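Local coordinates for tyrosine-protein phosphatase YwqE (Bacillus subtilis, PDB 3QY7) that removes phosphate from phosphotyrosine-containing proteins as a metal-dependent tyrosine phosphatase with a TIM-barrel fold of the PHP-like (polymerase and histidinol phosphatase-like) type, at residues H43-G46 with V47-N50; I107-F111 with D112-R116; Q120-Y123 with D124-L127; R144-P147 with S148-Y151. One frame throughout, in Å; residues are numbered along the deposited sequence.

Contact 1: residues H43-G46 with V47-N50; sequences HNNG and VYKN
Asn-45 and Tyr-48 face each other across a two-residue beta hairpin whose tip, Gly-46 and Val-47, forms a type II' turn. The pair is a hydrogen-bonded one: Asn-45 N reaches Tyr-48 O at 2.9 Å, and Tyr-48 N returns to Asn-45 O at 3.1 Å. Gly-46 takes the positive phi that the first corner of such a turn requires. The well-packed end lies at the base of the hairpin. There the backbone N of Asn-50 donates to His-43 O at 2.9 Å, and the same oxygen also receives the CA-H of Lys-49. Both His-43 and Asn-50 are buried; the imidazole of His-43 lies almost parallel to the ring of Tyr-84, and its backbone bonds to that of Glu-80, a ligand of the iron ions.

The side chains of the ribbon are held more loosely than its backbone, and Gly-46, Val-47, Tyr-48 and Lys-49 are exposed to solvent. Asn-45 and Tyr-48 project side by side from one face of the ribbon, but the amide and the phenol ring are turned 42° apart and ND2 of Asn-45 comes no closer than 4.1 Å to CD2 of Tyr-48. On the other face Asn-44 and Lys-49, a non-hydrogen-bonded pair, also run alongside each other. The lysine chain stays extended until its last torsion (chi4 -61°), which bends the ammonium group toward the asparagine, where Lys-49 NZ makes a weak 3.5 Å hydrogen bond to Asn-44 OD1.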
loop_
_atom_site.group_PDB
_atom_site.type_symbol
_atom_site.label_atom_id
_atom_site.label_comp_id
_atom_site.label_asym_id
_atom_site.label_seq_id
_atom_site.Cartn_x
_atom_site.Cartn_y
_atom_site.Cartn_z
ATOM N N HIS A 43 -0.230 -0.222 -12.500
ATOM C CA HIS A 43 -0.288 0.725 -13.618
ATOM C C HIS A 43 -0.182 0.017 -14.976
ATOM O O HIS A 43 -0.710 0.506 -15.972
ATOM C CB HIS A 43 0.736 1.849 -13.465
ATOM C CG HIS A 43 2.136 1.437 -13.783
ATOM N ND1 HIS A 43 2.849 1.980 -14.830
ATOM C CD2 HIS A 43 2.955 0.536 -13.193
ATOM C CE1 HIS A 43 4.049 1.429 -14.873
ATOM N NE2 HIS A 43 4.139 0.546 -13.892
ATOM N N ASN A 44 0.420 -1.154 -14.962
ATOM C CA ASN A 44 0.492 -2.072 -16.085
ATOM C C ASN A 44 -0.113 -3.400 -15.716
ATOM O O ASN A 44 0.097 -3.877 -14.678
ATOM C CB ASN A 44 1.937 -2.441 -16.365
ATOM C CG ASN A 44 2.674 -1.386 -17.021
ATOM O OD1 ASN A 44 2.162 -0.731 -17.873
ATOM N ND2 ASN A 44 3.896 -1.216 -16.646
ATOM N N ASN A 45 -0.847 -3.988 -16.614
ATOM C CA ASN A 45 -1.372 -5.305 -16.424
ATOM C C ASN A 45 -1.209 -6.059 -17.739
ATOM O O ASN A 45 -2.059 -6.072 -18.599
ATOM C CB ASN A 45 -2.810 -5.226 -15.947
ATOM C CG ASN A 45 -3.706 -6.270 -16.505
ATOM O OD1 ASN A 45 -3.557 -7.397 -16.226
ATOM N ND2 ASN A 45 -4.684 -5.864 -17.197
ATOM N N GLY A 46 -0.065 -6.705 -17.797
ATOM C CA GLY A 46 0.283 -7.450 -18.965
ATOM C C GLY A 46 0.625 -6.521 -20.070
ATOM O O GLY A 46 1.509 -5.695 -19.974
ATOM N N VAL A 47 -0.089 -6.705 -21.146
ATOM C CA VAL A 47 0.100 -5.882 -22.326
ATOM C C VAL A 47 -0.666 -4.571 -22.241
ATOM O O VAL A 47 -0.474 -3.693 -23.077
ATOM C CB VAL A 47 -0.309 -6.628 -23.622
ATOM C CG1 VAL A 47 0.601 -7.816 -23.854
ATOM C CG2 VAL A 47 -1.786 -7.061 -23.568
ATOM N N TYR A 48 -1.531 -4.437 -21.238
ATOM C CA TYR A 48 -2.368 -3.247 -21.131
ATOM C C TYR A 48 -1.870 -2.275 -20.066
ATOM O O TYR A 48 -1.187 -2.662 -19.129
ATOM C CB TYR A 48 -3.818 -3.622 -20.820
ATOM C CG TYR A 48 -4.453 -4.605 -21.776
ATOM C CD1 TYR A 48 -4.690 -4.269 -23.110
ATOM C CD2 TYR A 48 -4.850 -5.866 -21.331
ATOM C CE1 TYR A 48 -5.286 -5.183 -23.987
ATOM C CE2 TYR A 48 -5.448 -6.779 -22.189
ATOM C CZ TYR A 48 -5.665 -6.433 -23.512
ATOM O OH TYR A 48 -6.255 -7.347 -24.355
ATOM N N LYS A 49 -2.213 -1.005 -20.243
ATOM C CA LYS A 49 -1.972 0.006 -19.230
ATOM C C LYS A 49 -3.300 0.375 -18.594
ATOM O O LYS A 49 -4.353 0.354 -19.243
ATOM C CB LYS A 49 -1.326 1.244 -19.852
ATOM C CG LYS A 49 0.098 1.016 -20.316
ATOM C CD LYS A 49 0.679 2.215 -21.039
ATOM C CE LYS A 49 2.142 1.949 -21.401
ATOM N NZ LYS A 49 2.990 1.720 -20.180
ATOM N N ASN A 50 -3.247 0.690 -17.309
ATOM C CA ASN A 50 -4.397 1.257 -16.623
ATOM C C ASN A 50 -4.091 2.726 -16.433
ATOM O O ASN A 50 -3.526 3.123 -15.412
ATOM C CB ASN A 50 -4.605 0.563 -15.271
ATOM C CG ASN A 50 -4.944 -0.909 -15.415
ATOM O OD1 ASN A 50 -4.334 -1.758 -14.762
ATOM N ND2 ASN A 50 -5.919 -1.219 -16.246
#

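Contact 2: residues I107-F111 with D112-R116; sequences IEFPF and DHVPR. With FE (Fe (III) ion), chain B.
The loop that leaves the C-terminal end of barrel strand 104-108, directly after metal ligand Glu-108, folds back so that Phe-109 meets Val-114 and Pro-110 meets Pro-115. Glu-108 OE1 binds an iron ion at 2.1 Å, and two waters, Glu-80 and His-136 share that metal; Glu-108 OE2 is held in a salt bridge by Arg-82. Between the two segments the contacts are mainly apolar. CG1 of Val-114 sits over one face of the Phe-109 ring, 4.1 Å from its centroid and displaced toward the rim. With CG1 anti to the backbone N (chi1 178°), the other methyl, CG2, can also touch the ring, at CD2 of Phe-109. The two proline rings meet, CD of Pro-110 against CG of Pro-115 at 3.9 Å, while CG of Pro-110 lies 3.5 Å from NE2 of His-113. At the bend, CB of Asp-112 covers a face of the Phe-111 ring. Outside the loop, Glu-142 accepts a hydrogen bond from Val-114 N, and helix 141-145 packs against residues 111 to 114, while the buried Phe-109 side chain touches Ala-118 and Phe-122 of helix 118-127 and Ile-134 of strand 131-135.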
loop_
_atom_site.group_PDB
_atom_site.type_symbol
_atom_site.label_atom_id
_atom_site.label_comp_id
_atom_site.label_asym_id
_atom_site.label_seq_id
_atom_site.Cartn_x
_atom_site.Cartn_y
_atom_site.Cartn_z
ATOM N N ILE A 107 5.175 2.761 -4.746
ATOM C CA ILE A 107 6.196 2.197 -5.618
ATOM C C ILE A 107 6.502 0.783 -5.147
ATOM O O ILE A 107 6.813 0.576 -3.972
ATOM C CB ILE A 107 7.483 3.056 -5.557
ATOM C CG1 ILE A 107 7.198 4.507 -5.974
ATOM C CG2 ILE A 107 8.615 2.443 -6.419
ATOM C CD1 ILE A 107 6.724 4.678 -7.388
ATOM N N GLU A 108 6.433 -0.161 -6.075
ATOM C CA GLU A 108 6.669 -1.573 -5.792
ATOM C C GLU A 108 7.948 -2.013 -6.481
ATOM O O GLU A 108 8.104 -1.790 -7.678
ATOM C CB GLU A 108 5.508 -2.405 -6.330
ATOM C CG GLU A 108 5.583 -3.890 -5.986
ATOM C CD GLU A 108 4.824 -4.763 -6.962
ATOM O OE1 GLU A 108 4.209 -5.761 -6.524
ATOM O OE2 GLU A 108 4.819 -4.470 -8.173
ATOM N N PHE A 109 8.839 -2.635 -5.711
ATOM C CA PHE A 109 10.045 -3.292 -6.246
ATOM C C PHE A 109 9.673 -4.648 -6.843
ATOM O O PHE A 109 8.779 -5.317 -6.354
ATOM C CB PHE A 109 11.083 -3.514 -5.133
ATOM C CG PHE A 109 11.570 -2.256 -4.457
ATOM C CD1 PHE A 109 11.718 -1.060 -5.166
ATOM C CD2 PHE A 109 11.909 -2.273 -3.109
ATOM C CE1 PHE A 109 12.178 0.091 -4.534
ATOM C CE2 PHE A 109 12.388 -1.129 -2.458
ATOM C CZ PHE A 109 12.523 0.077 -3.182
ATOM N N PRO A 110 10.389 -5.076 -7.894
ATOM C CA PRO A 110 10.270 -6.469 -8.297
ATOM C C PRO A 110 10.548 -7.380 -7.103
ATOM O O PRO A 110 11.322 -7.018 -6.216
ATOM C CB PRO A 110 11.372 -6.617 -9.347
ATOM C CG PRO A 110 12.313 -5.516 -9.088
ATOM C CD PRO A 110 11.455 -4.379 -8.624
ATOM N N PHE A 111 9.932 -8.557 -7.075
ATOM C CA PHE A 111 9.941 -9.372 -5.862
ATOM C C PHE A 111 11.341 -9.833 -5.414
ATOM O O PHE A 111 11.552 -10.125 -4.240
ATOM C CB PHE A 111 9.006 -10.577 -6.004
ATOM C CG PHE A 111 9.684 -11.816 -6.528
ATOM C CD1 PHE A 111 9.974 -12.878 -5.672
ATOM C CD2 PHE A 111 10.045 -11.914 -7.868
ATOM C CE1 PHE A 111 10.598 -14.032 -6.146
ATOM C CE2 PHE A 111 10.682 -13.061 -8.356
ATOM C CZ PHE A 111 10.956 -14.123 -7.491
ATOM N N ASP A 112 12.281 -9.879 -6.354
ATOM C CA ASP A 112 13.565 -10.545 -6.133
ATOM C C ASP A 112 14.705 -9.625 -5.710
ATOM O O ASP A 112 15.687 -10.089 -5.131
ATOM C CB ASP A 112 13.978 -11.335 -7.384
ATOM C CG ASP A 112 14.170 -10.447 -8.599
ATOM O OD1 ASP A 112 13.235 -9.698 -8.949
ATOM O OD2 ASP A 112 15.254 -10.489 -9.215
ATOM N N HIS A 113 14.600 -8.331 -6.011
ATOM C CA HIS A 113 15.695 -7.410 -5.684
ATOM C C HIS A 113 15.227 -5.972 -5.560
ATOM O O HIS A 113 14.125 -5.626 -6.005
ATOM C CB HIS A 113 16.814 -7.495 -6.736
ATOM C CG HIS A 113 16.440 -6.920 -8.066
ATOM N ND1 HIS A 113 17.028 -5.782 -8.579
ATOM C CD2 HIS A 113 15.525 -7.316 -8.981
ATOM C CE1 HIS A 113 16.494 -5.505 -9.755
ATOM N NE2 HIS A 113 15.580 -6.421 -10.024
ATOM N N VAL A 114 16.078 -5.148 -4.957
ATOM C CA VAL A 114 15.877 -3.705 -4.931
ATOM C C VAL A 114 16.739 -3.112 -6.041
ATOM O O VAL A 114 17.970 -3.197 -5.968
ATOM C CB VAL A 114 16.260 -3.099 -3.573
ATOM C CG1 VAL A 114 16.097 -1.580 -3.593
ATOM C CG2 VAL A 114 15.405 -3.708 -2.461
ATOM N N PRO A 115 16.104 -2.527 -7.080
ATOM C CA PRO A 115 16.879 -1.925 -8.169
ATOM C C PRO A 115 17.893 -0.913 -7.637
ATOM O O PRO A 115 17.609 -0.173 -6.683
ATOM C CB PRO A 115 15.807 -1.240 -9.018
ATOM C CG PRO A 115 14.591 -2.086 -8.798
ATOM C CD PRO A 115 14.651 -2.432 -7.333
ATOM N N ARG A 116 19.082 -0.893 -8.242
ATOM C CA ARG A 116 20.177 -0.071 -7.746
ATOM C C ARG A 116 19.862 1.425 -7.796
ATOM O O ARG A 116 20.356 2.179 -6.971
ATOM C CB ARG A 116 21.462 -0.368 -8.526
ATOM C CG ARG A 116 21.934 -1.814 -8.440
ATOM C CD ARG A 116 22.974 -2.029 -7.341
ATOM N NE ARG A 116 24.300 -1.529 -7.717
ATOM C CZ ARG A 116 25.179 -2.190 -8.471
ATOM N NH1 ARG A 116 24.889 -3.397 -8.952
ATOM N NH2 ARG A 116 26.356 -1.639 -8.752
HETATM FE FE FE B . 2.637 -5.699 -5.116
HETATM O O HOH W 1 2.808 -7.912 -4.881
HETATM O O HOH W 2 0.933 -5.525 -3.981
#

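Contact 3: residues Q120-Y123 with D124-L127; sequences QLFY and DLQL
A trans first torsion in Tyr-123 (chi1 176°) brings the phenol ring up to the branched end of Leu-127, one helical turn further on. CG of Leu-127 stands over a face of the ring, 4.3 Å from the ring centroid in a CH-pi contact, and CD1 of Leu-127 comes within 3.6 Å of CE2 of Tyr-123. In Gln-120 a bend at chi2 (54°) turns the amide back over the helix toward Asp-124. NE2 of Gln-120 then makes a weak hydrogen bond to Asp-124 OD1 at 3.1 Å, with the amide and carboxylate planes 52° apart. A water completes this polar group: it donates to Asp-124 OD2 at 2.7 Å and weakly accepts from Gln-120 NE2, so both carboxylate oxygens have a partner.

These pairs lie along helix 118-127, the crossover helix of the beta-alpha-beta unit that links barrel strands 104-108 and 131-135. Its i to i+4 backbone bonds run unbroken here, from Asp-124 N to Gln-120 O at 2.9 Å through Leu-127 N to Tyr-123 O at 3.1 Å. While Gln-120, Tyr-123 and Leu-127 are exposed, Leu-121, Phe-122 and Leu-125 form the buried side. CG of Leu-121 meets CD1 of Leu-125 at 4.1 Å, and outside the segments Leu-125 also packs on helix 87-92. Phe-122 lies on Pro-132 and Ile-134 of the following strand. The amide of Gln-126 extends past the backbone, where NE2 donates to the carbonyl of Lys-156 and only weakly, at 3.5 Å, to Phe-122 O.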
loop_
_atom_site.group_PDB
_atom_site.type_symbol
_atom_site.label_atom_id
_atom_site.label_comp_id
_atom_site.label_asym_id
_atom_site.label_seq_id
_atom_site.Cartn_x
_atom_site.Cartn_y
_atom_site.Cartn_z
ATOM N N GLN A 120 18.337 6.915 -5.759
ATOM C CA GLN A 120 18.423 8.116 -6.594
ATOM C C GLN A 120 17.023 8.606 -6.966
ATOM O O GLN A 120 16.711 9.793 -6.811
ATOM C CB GLN A 120 19.275 7.854 -7.855
ATOM C CG GLN A 120 19.643 9.114 -8.667
ATOM C CD GLN A 120 20.322 10.196 -7.831
ATOM O OE1 GLN A 120 21.355 9.964 -7.193
ATOM N NE2 GLN A 120 19.737 11.380 -7.824
ATOM N N LEU A 121 16.176 7.680 -7.417
ATOM C CA LEU A 121 14.780 8.004 -7.749
ATOM C C LEU A 121 14.040 8.622 -6.576
ATOM O O LEU A 121 13.341 9.627 -6.732
ATOM C CB LEU A 121 14.026 6.766 -8.244
ATOM C CG LEU A 121 12.512 6.930 -8.497
ATOM C CD1 LEU A 121 12.226 7.958 -9.573
ATOM C CD2 LEU A 121 11.926 5.601 -8.867
ATOM N N PHE A 122 14.188 8.005 -5.405
ATOM C CA PHE A 122 13.493 8.449 -4.208
ATOM C C PHE A 122 13.984 9.832 -3.766
ATOM O O PHE A 122 13.208 10.652 -3.245
ATOM C CB PHE A 122 13.657 7.400 -3.096
ATOM C CG PHE A 122 12.843 6.128 -3.315
ATOM C CD1 PHE A 122 12.174 5.884 -4.516
ATOM C CD2 PHE A 122 12.774 5.170 -2.310
ATOM C CE1 PHE A 122 11.427 4.721 -4.717
ATOM C CE2 PHE A 122 12.037 3.990 -2.506
ATOM C CZ PHE A 122 11.367 3.771 -3.700
ATOM N N TYR A 123 15.282 10.078 -3.968
ATOM C CA TYR A 123 15.872 11.381 -3.665
ATOM C C TYR A 123 15.279 12.458 -4.570
ATOM O O TYR A 123 14.876 13.538 -4.104
ATOM C CB TYR A 123 17.392 11.334 -3.832
ATOM C CG TYR A 123 18.042 12.679 -3.616
ATOM C CD1 TYR A 123 18.318 13.145 -2.332
ATOM C CD2 TYR A 123 18.354 13.494 -4.695
ATOM C CE1 TYR A 123 18.907 14.391 -2.128
ATOM C CE2 TYR A 123 18.935 14.733 -4.506
ATOM C CZ TYR A 123 19.207 15.177 -3.225
ATOM O OH TYR A 123 19.790 16.418 -3.050
ATOM N N ASP A 124 15.210 12.133 -5.853
ATOM C CA ASP A 124 14.642 13.010 -6.859
ATOM C C ASP A 124 13.186 13.329 -6.533
ATOM O O ASP A 124 12.778 14.494 -6.578
ATOM C CB ASP A 124 14.768 12.377 -8.245
ATOM C CG ASP A 124 16.214 12.288 -8.728
ATOM O OD1 ASP A 124 17.099 12.972 -8.158
ATOM O OD2 ASP A 124 16.456 11.541 -9.694
ATOM N N LEU A 125 12.408 12.311 -6.153
ATOM C CA LEU A 125 10.991 12.531 -5.846
ATOM C C LEU A 125 10.782 13.432 -4.629
ATOM O O LEU A 125 9.911 14.297 -4.643
ATOM C CB LEU A 125 10.233 11.193 -5.710
ATOM C CG LEU A 125 10.116 10.310 -6.957
ATOM C CD1 LEU A 125 9.571 8.931 -6.560
ATOM C CD2 LEU A 125 9.236 10.928 -8.064
ATOM N N GLN A 126 11.600 13.249 -3.589
ATOM C CA GLN A 126 11.522 14.092 -2.401
ATOM C C GLN A 126 11.829 15.546 -2.715
ATOM O O GLN A 126 11.227 16.448 -2.138
ATOM C CB GLN A 126 12.453 13.589 -1.300
ATOM C CG GLN A 126 11.929 12.372 -0.556
ATOM C CD GLN A 126 12.893 11.913 0.522
ATOM O OE1 GLN A 126 12.919 12.460 1.631
ATOM N NE2 GLN A 126 13.696 10.903 0.201
ATOM N N LEU A 127 12.791 15.762 -3.607
ATOM C CA LEU A 127 13.140 17.117 -4.043
ATOM C C LEU A 127 11.990 17.791 -4.785
ATOM O O LEU A 127 11.896 19.016 -4.804
ATOM C CB LEU A 127 14.392 17.097 -4.922
ATOM C CG LEU A 127 15.781 17.006 -4.277
ATOM C CD1 LEU A 127 16.807 17.492 -5.282
ATOM C CD2 LEU A 127 15.908 17.816 -2.993
HETATM O O HOH W 3 18.902 11.941 -10.726
#

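Contact 4: residues R144-P147 with S148-Y151; sequences RENP and SLLY
Asn-146 OD1 and Ser-148 OG form the shortest hydrogen bond between the two segments, 2.8 Å long, in which the serine hydroxyl is the donor. A chi1 of 82° tucks OG between the backbone N and the carbonyl carbon of Ser-148 and so turns it back toward the asparagine, approaching OD1 with a tilt of 31° from the amide carbonyl plane. The same Asn-146 OD1 accepts a second bond, also of 2.8 Å, from a water that in turn receives Ser-148 N at 3.2 Å. Two donors therefore grip this oxygen, while the other end of the amide rests against carbon: Asn-146 ND2 lies 3.4 Å from CG of Leu-149, the two side chains crossing at about a right angle.

The setting is a tight link between two helices. Helix 141-145 ends as Asn-146 leaves helical torsions, and helix 148-155 follows almost at once. The first turn of the new helix is built on backbone carbonyls: Leu-149 N bonds to Asn-146 O at 3.2 Å, and Pro-147 O accepts Tyr-151 N, also at 3.2 Å. Farther out, Leu-150 is buried against Leu-182 of helix 173-184 and against Ile-143 of the preceding helix, while Pro-147 touches Val-245, and Tyr-151 touches Pro-244, near the C-terminal end of the modelled chain.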
loop_
_atom_site.group_PDB
_atom_site.type_symbol
_atom_site.label_atom_id
_atom_site.label_comp_id
_atom_site.label_asym_id
_atom_site.label_seq_id
_atom_site.Cartn_x
_atom_site.Cartn_y
_atom_site.Cartn_z
ATOM N N ARG A 144 14.463 -9.086 2.663
ATOM C CA ARG A 144 14.420 -10.219 3.591
ATOM C C ARG A 144 15.837 -10.732 3.899
ATOM O O ARG A 144 16.175 -11.003 5.050
ATOM C CB ARG A 144 13.553 -11.325 2.985
ATOM C CG ARG A 144 13.386 -12.584 3.818
ATOM C CD ARG A 144 12.159 -12.523 4.714
ATOM N NE ARG A 144 11.918 -13.833 5.309
ATOM C CZ ARG A 144 10.985 -14.693 4.904
ATOM N NH1 ARG A 144 10.151 -14.388 3.908
ATOM N NH2 ARG A 144 10.880 -15.864 5.511
ATOM N N GLU A 145 16.656 -10.838 2.860
ATOM C CA GLU A 145 18.047 -11.275 3.004
ATOM C C GLU A 145 18.968 -10.200 3.593
ATOM O O GLU A 145 19.944 -10.501 4.297
ATOM C CB GLU A 145 18.562 -11.762 1.650
ATOM C CG GLU A 145 17.985 -13.121 1.252
ATOM C CD GLU A 145 18.047 -13.403 -0.245
ATOM O OE1 GLU A 145 18.599 -12.569 -1.004
ATOM O OE2 GLU A 145 17.535 -14.469 -0.666
ATOM N N ASN A 146 18.660 -8.942 3.306
ATOM C CA ASN A 146 19.511 -7.833 3.707
ATOM C C ASN A 146 18.616 -6.656 4.108
ATOM O O ASN A 146 18.423 -5.725 3.321
ATOM C CB ASN A 146 20.473 -7.469 2.563
ATOM C CG ASN A 146 21.383 -6.285 2.882
ATOM O OD1 ASN A 146 21.591 -5.913 4.046
ATOM N ND2 ASN A 146 21.941 -5.687 1.829
ATOM N N PRO A 147 18.070 -6.697 5.340
ATOM C CA PRO A 147 17.088 -5.672 5.738
ATOM C C PRO A 147 17.665 -4.261 5.816
ATOM O O PRO A 147 16.903 -3.291 5.768
ATOM C CB PRO A 147 16.615 -6.134 7.120
ATOM C CG PRO A 147 17.106 -7.528 7.286
ATOM C CD PRO A 147 18.324 -7.654 6.427
ATOM N N SER A 148 18.992 -4.147 5.923
ATOM C CA SER A 148 19.660 -2.850 5.967
ATOM C C SER A 148 19.302 -1.975 4.762
ATOM O O SER A 148 19.339 -0.751 4.851
ATOM C CB SER A 148 21.189 -3.019 6.088
ATOM O OG SER A 148 21.802 -3.264 4.824
ATOM N N LEU A 149 18.942 -2.608 3.649
ATOM C CA LEU A 149 18.525 -1.885 2.446
ATOM C C LEU A 149 17.289 -1.036 2.723
ATOM O O LEU A 149 17.201 0.113 2.270
ATOM C CB LEU A 149 18.216 -2.844 1.302
ATOM C CG LEU A 149 19.402 -3.632 0.743
ATOM C CD1 LEU A 149 18.909 -4.708 -0.208
ATOM C CD2 LEU A 149 20.401 -2.701 0.040
ATOM N N LEU A 150 16.330 -1.614 3.444
ATOM C CA LEU A 150 15.121 -0.863 3.791
ATOM C C LEU A 150 15.438 0.222 4.797
ATOM O O LEU A 150 14.982 1.374 4.661
ATOM C CB LEU A 150 14.003 -1.778 4.308
ATOM C CG LEU A 150 12.720 -1.066 4.762
ATOM C CD1 LEU A 150 12.034 -0.406 3.584
ATOM C CD2 LEU A 150 11.803 -2.089 5.410
ATOM N N TYR A 151 16.232 -0.137 5.804
ATOM C CA TYR A 151 16.690 0.833 6.775
ATOM C C TYR A 151 17.251 2.069 6.061
ATOM O O TYR A 151 16.880 3.186 6.389
ATOM C CB TYR A 151 17.752 0.233 7.695
ATOM C CG TYR A 151 18.548 1.279 8.417
ATOM C CD1 TYR A 151 19.822 1.636 7.968
ATOM C CD2 TYR A 151 18.027 1.940 9.525
ATOM C CE1 TYR A 151 20.558 2.608 8.610
ATOM C CE2 TYR A 151 18.758 2.921 10.181
ATOM C CZ TYR A 151 20.029 3.245 9.712
ATOM O OH TYR A 151 20.776 4.205 10.345
HETATM O O HOH W 4 21.148 -6.341 6.733
#

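How the contacts relate
The four contacts follow one another along the chain, all within the CpsB/CapC barrel. Contact 1 is a separate small antiparallel ribbon, its centre about 18 Å from that of contact 2 and about 29 Å from that of contact 4. Contacts 2 and 3 belong to consecutive elements, strand 104-108 with its loop and then helix 118-127, and they meet where Phe-109 CE1 packs on Phe-122 CZ at 3.9 Å. Contact 4, centred about 12 Å from contact 2, touches it through Val-114 and Leu-149. The loop of contact 2 thus connects an iron-binding strand end with two helical regions on the outside of the barrel.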